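Local coordinates for GGDEF family protein (Vibrio cholerae, PDB 5GZS) that probably synthesises cyclic di-GMP as a diguanylate cyclase, its periplasmic portion resembling solute-binding proteins and holding arginine, at residues Q223-E231 with D280-P291; V252-L262 with L426-L437. One frame throughout, in Å; residues are numbered along the deposited sequence.

Contact 1: Q223-E231 with D280-P291; sequences QRVLRVKLE and DLQDKSIDILAP
Asp-287 turns its CG beside its own backbone N (chi1 -48°), which lays the carboxylate against the backbone at Leu-226 and Arg-227. Its two oxygens take different partners. Asp-287 OD2 uses its anti lone pair to accept from Arg-227 N at 2.7 Å. Asp-287 OD1 meets Arg-224 NH2 in a 2.8 Å salt bridge. Arg-224 carries its CG opposite the backbone N (chi1 160°), and its chain stays extended as far as NE. The guanidinium arrives from the opposite direction to the aspartate, its plane 73° from that of the carboxylate. With both oxygens held, the rotation of the Asp-287 carboxylate is probably fixed. The backbone adds to this, since Arg-227 O accepts from both Asp-287 N and Ile-288 N.

Beyond this point the strands run parallel. Lys-229 N donates to Ile-288 O at 2.9 Å, and Lys-229 O accepts from Ala-290 N. Glu-231 N then reaches Ala-290 O from above the carbonyl plane.

On one face Val-228 CG1 lies alongside Ile-288 CG2 at 3.7 Å, the two side chains pointing the same way. Leu-226 CD1 meets Ile-288 CD1 on this side. On the other face the methylenes of Lys-229 cross Ile-286 at about a right angle, with Lys-229 CB 3.7 Å from Ile-286 CD1. Lys-229 NZ forms a long, weak salt bridge to Asp-280 OD2 and is hydrogen-bonded to Gln-271 OE1. Arg-227 NH1 makes a weak bond to Ser-285 O.

A Schellman motif at Lys-284 closes the helix that precedes strand 288-292. Strand 264-266 flanks 226-230 on its other side, and antiparallel strand 414-417 flanks 288-292. The full order, 2-1-3-5-4, fits a lobe of a type II periplasmic solute-binding protein.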
loop_
_atom_site.group_PDB
_atom_site.type_symbol
_atom_site.label_atom_id
_atom_site.label_comp_id
_atom_site.label_asym_id
_atom_site.label_seq_id
_atom_site.Cartn_x
_atom_site.Cartn_y
_atom_site.Cartn_z
ATOM N N GLN A 223 39.374 9.731 -7.379
ATOM C CA GLN A 223 39.856 10.328 -8.622
ATOM C C GLN A 223 39.448 9.448 -9.797
ATOM O O GLN A 223 39.594 9.834 -10.959
ATOM C CB GLN A 223 41.373 10.522 -8.632
ATOM C CG GLN A 223 41.897 11.561 -7.666
ATOM C CD GLN A 223 41.038 12.816 -7.611
ATOM O OE1 GLN A 223 40.807 13.480 -8.620
ATOM N NE2 GLN A 223 40.550 13.137 -6.424
ATOM N N ARG A 224 38.946 8.254 -9.510
ATOM C CA ARG A 224 38.553 7.376 -10.593
ATOM C C ARG A 224 37.205 7.784 -11.201
ATOM O O ARG A 224 36.209 7.953 -10.488
ATOM C CB ARG A 224 38.503 5.934 -10.107
ATOM C CG ARG A 224 37.677 5.048 -10.986
ATOM C CD ARG A 224 38.036 3.607 -10.785
ATOM N NE ARG A 224 37.377 2.787 -11.794
ATOM C CZ ARG A 224 37.496 1.471 -11.867
ATOM N NH1 ARG A 224 38.253 0.826 -10.985
ATOM N NH2 ARG A 224 36.861 0.805 -12.819
ATOM N N VAL A 225 37.176 7.952 -12.520
ATOM C CA VAL A 225 35.929 8.297 -13.205
ATOM C C VAL A 225 35.057 7.061 -13.439
ATOM O O VAL A 225 35.348 6.241 -14.307
ATOM C CB VAL A 225 36.206 8.983 -14.552
ATOM C CG1 VAL A 225 34.894 9.300 -15.267
ATOM C CG2 VAL A 225 37.048 10.255 -14.339
ATOM N N LEU A 226 33.995 6.924 -12.657
ATOM C CA LEU A 226 33.081 5.803 -12.807
ATOM C C LEU A 226 32.350 5.830 -14.140
ATOM O O LEU A 226 31.704 6.825 -14.465
ATOM C CB LEU A 226 32.062 5.813 -11.672
ATOM C CG LEU A 226 32.664 5.692 -10.273
ATOM C CD1 LEU A 226 31.546 5.617 -9.246
ATOM C CD2 LEU A 226 33.572 4.458 -10.203
ATOM N N ARG A 227 32.423 4.743 -14.900
ATOM C CA ARG A 227 31.668 4.657 -16.158
ATOM C C ARG A 227 30.262 4.074 -15.959
ATOM O O ARG A 227 30.088 2.996 -15.398
ATOM C CB ARG A 227 32.447 3.843 -17.190
ATOM C CG ARG A 227 33.844 4.417 -17.405
ATOM C CD ARG A 227 34.661 3.678 -18.468
ATOM N NE ARG A 227 34.353 4.111 -19.830
ATOM C CZ ARG A 227 33.566 3.426 -20.641
ATOM N NH1 ARG A 227 33.029 2.290 -20.217
ATOM N NH2 ARG A 227 33.310 3.873 -21.861
ATOM N N VAL A 228 29.242 4.838 -16.428
ATOM C CA VAL A 228 27.834 4.536 -16.218
ATOM C C VAL A 228 27.154 4.281 -17.569
ATOM O O VAL A 228 27.436 4.970 -18.548
ATOM C CB VAL A 228 27.146 5.759 -15.568
ATOM C CG1 VAL A 228 25.738 5.434 -15.104
ATOM C CG2 VAL A 228 27.954 6.256 -14.401
ATOM N N LYS A 229 26.265 3.291 -17.639
ATOM C CA LYS A 229 25.413 3.144 -18.825
ATOM C C LYS A 229 23.949 3.160 -18.452
ATOM O O LYS A 229 23.562 2.627 -17.406
ATOM C CB LYS A 229 25.727 1.881 -19.627
ATOM C CG LYS A 229 26.997 2.008 -20.382
ATOM C CD LYS A 229 27.000 1.164 -21.643
ATOM C CE LYS A 229 28.364 1.301 -22.330
ATOM N NZ LYS A 229 28.462 0.562 -23.594
ATOM N N LEU A 230 23.133 3.772 -19.303
ATOM C CA LEU A 230 21.693 3.760 -19.072
ATOM C C LEU A 230 20.997 2.893 -20.096
ATOM O O LEU A 230 21.231 3.028 -21.298
ATOM C CB LEU A 230 21.116 5.168 -19.095
ATOM C CG LEU A 230 21.552 6.062 -17.937
ATOM C CD1 LEU A 230 20.968 7.457 -18.103
ATOM C CD2 LEU A 230 21.181 5.467 -16.589
ATOM N N GLU A 231 20.154 1.991 -19.608
ATOM C CA GLU A 231 19.422 1.084 -20.469
ATOM C C GLU A 231 18.555 1.879 -21.450
ATOM O O GLU A 231 17.807 2.773 -21.047
ATOM C CB GLU A 231 18.574 0.111 -19.628
ATOM C CG GLU A 231 18.247 -1.233 -20.328
ATOM C CD GLU A 231 19.131 -2.405 -19.866
ATOM O OE1 GLU A 231 19.368 -2.555 -18.639
ATOM O OE2 GLU A 231 19.578 -3.183 -20.740
ATOM N N ASP A 280 28.216 -5.568 -20.897
ATOM C CA ASP A 280 29.245 -4.573 -20.587
ATOM C C ASP A 280 29.540 -4.537 -19.083
ATOM O O ASP A 280 30.689 -4.319 -18.639
ATOM C CB ASP A 280 28.805 -3.192 -21.066
ATOM C CG ASP A 280 29.104 -2.954 -22.530
ATOM O OD1 ASP A 280 28.282 -3.371 -23.391
ATOM O OD2 ASP A 280 30.168 -2.335 -22.799
ATOM N N LEU A 281 28.489 -4.761 -18.303
ATOM C CA LEU A 281 28.602 -4.839 -16.852
ATOM C C LEU A 281 29.317 -6.125 -16.417
ATOM O O LEU A 281 30.175 -6.106 -15.518
ATOM C CB LEU A 281 27.224 -4.765 -16.211
ATOM C CG LEU A 281 27.226 -4.510 -14.713
ATOM C CD1 LEU A 281 27.870 -3.151 -14.415
ATOM C CD2 LEU A 281 25.791 -4.590 -14.158
ATOM N N GLN A 282 28.983 -7.244 -17.056
ATOM C CA GLN A 282 29.680 -8.477 -16.719
ATOM C C GLN A 282 31.108 -8.434 -17.252
ATOM O O GLN A 282 31.997 -8.955 -16.622
ATOM C CB GLN A 282 28.889 -9.683 -17.209
ATOM C CG GLN A 282 27.578 -9.819 -16.430
ATOM C CD GLN A 282 26.630 -10.863 -16.988
ATOM O OE1 GLN A 282 26.574 -11.989 -16.495
ATOM N NE2 GLN A 282 25.857 -10.489 -18.004
ATOM N N ASP A 283 31.341 -7.743 -18.364
ATOM C CA ASP A 283 32.701 -7.502 -18.879
ATOM C C ASP A 283 33.594 -6.731 -17.915
ATOM O O ASP A 283 34.818 -6.742 -18.061
ATOM C CB ASP A 283 32.667 -6.685 -20.185
ATOM C CG ASP A 283 32.134 -7.461 -21.369
ATOM O OD1 ASP A 283 31.603 -8.583 -21.183
ATOM O OD2 ASP A 283 32.238 -6.925 -22.497
ATOM N N LYS A 284 32.975 -6.009 -16.986
ATOM C CA LYS A 284 33.659 -4.987 -16.179
ATOM C C LYS A 284 34.141 -3.825 -17.063
ATOM O O LYS A 284 35.074 -3.092 -16.686
ATOM C CB LYS A 284 34.853 -5.564 -15.384
ATOM C CG LYS A 284 34.627 -6.926 -14.728
ATOM C CD LYS A 284 33.386 -6.949 -13.843
ATOM C CE LYS A 284 32.914 -8.386 -13.552
ATOM N NZ LYS A 284 34.054 -9.251 -13.132
ATOM N N SER A 285 33.518 -3.646 -18.229
ATOM C CA SER A 285 33.945 -2.570 -19.143
ATOM C C SER A 285 33.276 -1.244 -18.748
ATOM O O SER A 285 33.746 -0.171 -19.114
ATOM C CB SER A 285 33.654 -2.933 -20.616
ATOM O OG SER A 285 32.303 -3.352 -20.824
ATOM N N ILE A 286 32.186 -1.344 -17.986
ATOM C CA ILE A 286 31.575 -0.205 -17.291
ATOM C C ILE A 286 31.442 -0.580 -15.818
ATOM O O ILE A 286 31.528 -1.763 -15.480
ATOM C CB ILE A 286 30.202 0.147 -17.860
ATOM C CG1 ILE A 286 29.214 -0.972 -17.526
ATOM C CG2 ILE A 286 30.290 0.335 -19.370
ATOM C CD1 ILE A 286 27.761 -0.664 -17.855
ATOM N N ASP A 287 31.243 0.410 -14.947
ATOM C CA ASP A 287 31.101 0.171 -13.505
ATOM C C ASP A 287 29.629 0.147 -13.025
ATOM O O ASP A 287 29.272 -0.599 -12.124
ATOM C CB ASP A 287 31.849 1.237 -12.713
ATOM C CG ASP A 287 33.252 1.458 -13.206
ATOM O OD1 ASP A 287 34.080 0.537 -13.126
ATOM O OD2 ASP A 287 33.537 2.569 -13.696
ATOM N N ILE A 288 28.783 0.971 -13.620
ATOM C CA ILE A 288 27.430 1.143 -13.121
ATOM C C ILE A 288 26.412 1.005 -14.231
ATOM O O ILE A 288 26.621 1.491 -15.335
ATOM C CB ILE A 288 27.278 2.515 -12.469
ATOM C CG1 ILE A 288 27.989 2.535 -11.127
ATOM C CG2 ILE A 288 25.804 2.932 -12.340
ATOM C CD1 ILE A 288 28.194 3.959 -10.589
ATOM N N LEU A 289 25.307 0.346 -13.949
ATOM C CA LEU A 289 24.279 0.216 -14.969
ATOM C C LEU A 289 22.923 0.388 -14.315
ATOM O O LEU A 289 22.646 -0.202 -13.264
ATOM C CB LEU A 289 24.369 -1.132 -15.698
ATOM C CG LEU A 289 23.160 -1.543 -16.546
ATOM C CD1 LEU A 289 22.831 -0.488 -17.565
ATOM C CD2 LEU A 289 23.359 -2.877 -17.256
ATOM N N ALA A 290 22.088 1.218 -14.928
ATOM C CA ALA A 290 20.744 1.439 -14.425
ATOM C C ALA A 290 19.890 1.930 -15.572
ATOM O O ALA A 290 20.390 2.545 -16.511
ATOM C CB ALA A 290 20.745 2.438 -13.271
ATOM N N PRO A 291 18.601 1.626 -15.528
ATOM C CA PRO A 291 17.940 0.817 -14.495
ATOM C C PRO A 291 18.233 -0.669 -14.674
ATOM O O PRO A 291 18.648 -1.071 -15.758
ATOM C CB PRO A 291 16.459 1.146 -14.694
ATOM C CG PRO A 291 16.358 1.407 -16.166
ATOM C CD PRO A 291 17.668 2.085 -16.569
#

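Contact 2: V252-L262 with L426-L437; sequences VVFQACEMLLL and LAPLFSRAIKML
Phe-430 meets several side chains of segment 252-262 with different parts of its ring. Leu-260 CD1 sits over one face in a CH-pi contact, 3.9 Å from the Phe-430 ring centroid and 8° off the normal. Cys-257 SG lies at the edge, 3.6 Å from Phe-430 CZ, as a sulfur-aromatic contact. Ala-256 CB approaches CD2 obliquely, and Leu-262 CD1 does the same at CE1.

Next to the ring, two small residues let the backbones come close: Ala-256 CB is 3.7 Å from Ala-433 CB. Met-259, a selenomethionine, has its CG turned opposite the backbone N (chi1 -152°), and both its CB and CG rest on Ala-433 CB. Val-252 CG1 packs on Ile-434 CG1 at 3.7 Å. Leu-437 CD1 lies beside Val-252 CG1 and Ala-256.

The helices cross at 100°, with axes 8.7 Å apart. They pack on one face of the sheet of a solute-binding-protein-like lobe, where strand 414-417 meets Phe-430 through Ile-415 and the ring of Phe-417.

Further out, the disulfide to Cys-264 ties Cys-257 to strand 264-266. Helix 189-218 borders the pair through Leu-211, which touches Leu-260 and Met-436.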
loop_
_atom_site.group_PDB
_atom_site.type_symbol
_atom_site.label_atom_id
_atom_site.label_comp_id
_atom_site.label_asym_id
_atom_site.label_seq_id
_atom_site.Cartn_x
_atom_site.Cartn_y
_atom_site.Cartn_z
ATOM N N VAL A 252 18.700 9.987 -10.558
ATOM C CA VAL A 252 19.000 9.302 -9.321
ATOM C C VAL A 252 20.478 8.933 -9.268
ATOM O O VAL A 252 21.131 9.079 -8.218
ATOM C CB VAL A 252 18.171 8.040 -9.145
ATOM C CG1 VAL A 252 18.555 7.353 -7.849
ATOM C CG2 VAL A 252 16.685 8.378 -9.198
ATOM N N VAL A 253 21.011 8.466 -10.399
ATOM C CA VAL A 253 22.387 7.993 -10.412
ATOM C C VAL A 253 23.335 9.170 -10.259
ATOM O O VAL A 253 24.152 9.187 -9.336
ATOM C CB VAL A 253 22.712 7.191 -11.691
ATOM C CG1 VAL A 253 24.198 7.118 -11.925
ATOM C CG2 VAL A 253 22.130 5.781 -11.576
ATOM N N PHE A 254 23.197 10.161 -11.140
ATOM C CA PHE A 254 24.048 11.344 -11.131
ATOM C C PHE A 254 24.020 12.120 -9.819
ATOM O O PHE A 254 25.077 12.473 -9.293
ATOM C CB PHE A 254 23.657 12.271 -12.265
ATOM C CG PHE A 254 24.320 11.936 -13.552
ATOM C CD1 PHE A 254 25.606 11.409 -13.558
ATOM C CD2 PHE A 254 23.667 12.125 -14.754
ATOM C CE1 PHE A 254 26.238 11.088 -14.745
ATOM C CE2 PHE A 254 24.287 11.811 -15.944
ATOM C CZ PHE A 254 25.578 11.286 -15.940
ATOM N N GLN A 255 22.828 12.389 -9.294
ATOM C CA GLN A 255 22.708 13.137 -8.037
ATOM C C GLN A 255 23.208 12.337 -6.840
ATOM O O GLN A 255 23.742 12.902 -5.880
ATOM C CB GLN A 255 21.269 13.574 -7.805
ATOM C CG GLN A 255 20.808 14.640 -8.790
ATOM C CD GLN A 255 19.323 14.899 -8.668
ATOM O OE1 GLN A 255 18.778 14.832 -7.570
ATOM N NE2 GLN A 255 18.658 15.180 -9.795
ATOM N N ALA A 256 23.028 11.022 -6.888
ATOM C CA ALA A 256 23.679 10.175 -5.914
ATOM C C ALA A 256 25.180 10.303 -6.085
ATOM O O ALA A 256 25.923 10.324 -5.090
ATOM C CB ALA A 256 23.262 8.754 -6.060
ATOM N N CYS A 257 25.642 10.399 -7.332
ATOM C CA CYS A 257 27.100 10.509 -7.534
ATOM C C CYS A 257 27.601 11.840 -6.949
ATOM O O CYS A 257 28.758 11.964 -6.545
ATOM C CB CYS A 257 27.494 10.393 -9.014
ATOM S SG CYS A 257 27.264 8.753 -9.738
ATOM N N GLU A 258 26.702 12.820 -6.899
ATOM C CA GLU A 258 27.033 14.136 -6.394
ATOM C C GLU A 258 27.008 14.090 -4.871
ATOM O O GLU A 258 27.910 14.598 -4.204
ATOM C CB GLU A 258 26.065 15.182 -6.954
ATOM C CG GLU A 258 26.644 15.923 -8.162
ATOM C CD GLU A 258 25.619 16.195 -9.248
ATOM O OE1 GLU A 258 26.030 16.364 -10.418
ATOM O OE2 GLU A 258 24.411 16.221 -8.929
HETATM N N MSE A 259 25.979 13.439 -4.345
HETATM C CA MSE A 259 25.866 13.150 -2.928
HETATM C C MSE A 259 27.175 12.575 -2.350
HETATM O O MSE A 259 27.524 12.844 -1.207
HETATM C CB MSE A 259 24.707 12.164 -2.689
HETATM C CG MSE A 259 24.057 12.282 -1.317
HETATM SE SE MSE A 259 23.020 13.957 -1.324
HETATM C CE MSE A 259 21.234 13.244 -1.532
ATOM N N LEU A 260 27.903 11.786 -3.134
ATOM C CA LEU A 260 29.046 11.067 -2.588
ATOM C C LEU A 260 30.376 11.675 -3.009
ATOM O O LEU A 260 31.441 11.172 -2.643
ATOM C CB LEU A 260 29.010 9.600 -3.010
ATOM C CG LEU A 260 27.767 8.780 -2.687
ATOM C CD1 LEU A 260 27.612 7.696 -3.757
ATOM C CD2 LEU A 260 27.899 8.157 -1.307
ATOM N N LEU A 261 30.297 12.754 -3.776
ATOM C CA LEU A 261 31.460 13.444 -4.319
ATOM C C LEU A 261 32.337 12.516 -5.118
ATOM O O LEU A 261 33.560 12.680 -5.146
ATOM C CB LEU A 261 32.281 14.105 -3.221
ATOM C CG LEU A 261 31.668 15.336 -2.559
ATOM C CD1 LEU A 261 32.783 16.050 -1.841
ATOM C CD2 LEU A 261 31.005 16.244 -3.582
ATOM N N LEU A 262 31.705 11.553 -5.785
ATOM C CA LEU A 262 32.370 10.786 -6.820
ATOM C C LEU A 262 32.062 11.379 -8.184
ATOM O O LEU A 262 31.001 11.964 -8.397
ATOM C CB LEU A 262 31.921 9.335 -6.801
ATOM C CG LEU A 262 31.825 8.622 -5.466
ATOM C CD1 LEU A 262 31.005 7.415 -5.700
ATOM C CD2 LEU A 262 33.214 8.244 -4.947
ATOM N N LEU A 426 30.859 0.278 -3.685
ATOM C CA LEU A 426 29.998 1.334 -4.202
ATOM C C LEU A 426 28.539 1.096 -3.820
ATOM O O LEU A 426 27.891 1.997 -3.313
ATOM C CB LEU A 426 30.130 1.459 -5.722
ATOM C CG LEU A 426 31.419 2.166 -6.146
ATOM C CD1 LEU A 426 31.539 2.234 -7.684
ATOM C CD2 LEU A 426 31.572 3.552 -5.469
ATOM N N ALA A 427 28.038 -0.115 -4.055
ATOM C CA ALA A 427 26.605 -0.398 -3.953
ATOM C C ALA A 427 25.962 0.005 -2.604
ATOM O O ALA A 427 24.938 0.678 -2.616
ATOM C CB ALA A 427 26.337 -1.894 -4.260
ATOM N N PRO A 428 26.553 -0.382 -1.445
ATOM C CA PRO A 428 25.970 0.075 -0.166
ATOM C C PRO A 428 26.017 1.574 0.003
ATOM O O PRO A 428 25.082 2.143 0.565
ATOM C CB PRO A 428 26.851 -0.580 0.899
ATOM C CG PRO A 428 27.440 -1.750 0.221
ATOM C CD PRO A 428 27.650 -1.342 -1.215
ATOM N N LEU A 429 27.095 2.195 -0.465
ATOM C CA LEU A 429 27.213 3.646 -0.429
ATOM C C LEU A 429 26.116 4.284 -1.266
ATOM O O LEU A 429 25.473 5.247 -0.829
ATOM C CB LEU A 429 28.591 4.089 -0.917
ATOM C CG LEU A 429 29.691 3.663 0.048
ATOM C CD1 LEU A 429 31.077 3.786 -0.575
ATOM C CD2 LEU A 429 29.560 4.491 1.344
ATOM N N PHE A 430 25.881 3.747 -2.461
ATOM C CA PHE A 430 24.848 4.320 -3.318
ATOM C C PHE A 430 23.467 4.145 -2.665
ATOM O O PHE A 430 22.609 5.009 -2.799
ATOM C CB PHE A 430 24.894 3.712 -4.734
ATOM C CG PHE A 430 25.769 4.499 -5.708
ATOM C CD1 PHE A 430 27.142 4.298 -5.763
ATOM C CD2 PHE A 430 25.222 5.451 -6.535
ATOM C CE1 PHE A 430 27.944 5.027 -6.641
ATOM C CE2 PHE A 430 26.012 6.192 -7.416
ATOM C CZ PHE A 430 27.377 5.977 -7.474
ATOM N N SER A 431 23.254 3.060 -1.924
ATOM C CA SER A 431 21.989 2.929 -1.199
ATOM C C SER A 431 21.724 4.135 -0.270
ATOM O O SER A 431 20.637 4.737 -0.304
ATOM C CB SER A 431 21.971 1.636 -0.409
ATOM O OG SER A 431 21.970 0.525 -1.283
ATOM N N ARG A 432 22.720 4.515 0.528
ATOM C CA ARG A 432 22.576 5.690 1.385
ATOM C C ARG A 432 22.340 6.951 0.583
ATOM O O ARG A 432 21.452 7.726 0.915
ATOM C CB ARG A 432 23.799 5.864 2.270
ATOM C CG ARG A 432 24.003 4.712 3.232
ATOM C CD ARG A 432 25.297 4.883 4.011
ATOM N NE ARG A 432 25.318 6.112 4.804
ATOM C CZ ARG A 432 26.319 6.432 5.613
ATOM N NH1 ARG A 432 27.358 5.608 5.722
ATOM N NH2 ARG A 432 26.292 7.561 6.306
ATOM N N ALA A 433 23.115 7.174 -0.474
ATOM C CA ALA A 433 22.937 8.411 -1.235
ATOM C C ALA A 433 21.504 8.519 -1.762
ATOM O O ALA A 433 20.894 9.589 -1.736
ATOM C CB ALA A 433 23.931 8.495 -2.387
ATOM N N ILE A 434 20.974 7.396 -2.230
ATOM C CA ILE A 434 19.597 7.326 -2.696
ATOM C C ILE A 434 18.571 7.616 -1.581
ATOM O O ILE A 434 17.603 8.352 -1.822
ATOM C CB ILE A 434 19.312 5.959 -3.304
ATOM C CG1 ILE A 434 19.923 5.869 -4.705
ATOM C CG2 ILE A 434 17.816 5.702 -3.352
ATOM C CD1 ILE A 434 19.980 4.429 -5.237
ATOM N N LYS A 435 18.777 7.063 -0.375
ATOM C CA LYS A 435 17.888 7.374 0.757
ATOM C C LYS A 435 17.760 8.868 0.989
ATOM O O LYS A 435 16.643 9.402 1.021
ATOM C CB LYS A 435 18.345 6.703 2.045
ATOM C CG LYS A 435 18.094 5.217 2.024
ATOM C CD LYS A 435 18.377 4.542 3.330
ATOM C CE LYS A 435 18.713 3.087 3.056
ATOM N NZ LYS A 435 18.379 2.151 4.173
HETATM N N MSE A 436 18.902 9.533 1.112
HETATM C CA MSE A 436 18.937 10.955 1.353
HETATM C C MSE A 436 18.375 11.732 0.199
HETATM O O MSE A 436 18.222 12.964 0.345
HETATM C CB MSE A 436 20.382 11.385 1.585
HETATM C CG MSE A 436 20.801 11.134 3.029
HETATM SE SE MSE A 436 22.673 11.694 3.277
HETATM C CE MSE A 436 23.427 9.932 3.734
ATOM N N LEU A 437 18.062 11.094 -0.930
ATOM C CA LEU A 437 17.543 11.872 -2.024
ATOM C C LEU A 437 16.052 12.068 -1.916
ATOM O O LEU A 437 15.390 11.347 -1.200
ATOM C CB LEU A 437 17.884 11.235 -3.365
ATOM C CG LEU A 437 19.311 11.254 -3.916
ATOM C CD1 LEU A 437 19.417 10.328 -5.094
ATOM C CD2 LEU A 437 19.806 12.634 -4.282
#

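How the contacts relate
Both contacts are largely buried in the same lobe, and they touch along one face of its sheet. Contact 1 joins two neighbouring strands within the sheet; contact 2 joins two helices packed on one of its faces. Leu-226 CD1 meets Leu-426 CD1 at 3.7 Å, and Ile-288 CD1 lies 3.8 Å from Phe-430 CZ. Val-253 touches both Val-228 and Ala-290. The chemistry differs. Contact 1 relies on backbone hydrogen bonds, with one salt bridge at the exposed Arg-224 end and a weak one at Lys-229. Contact 2 is apolar and aromatic between its segments. In sequence the segments alternate, with helix 248-259 following strand 226-230.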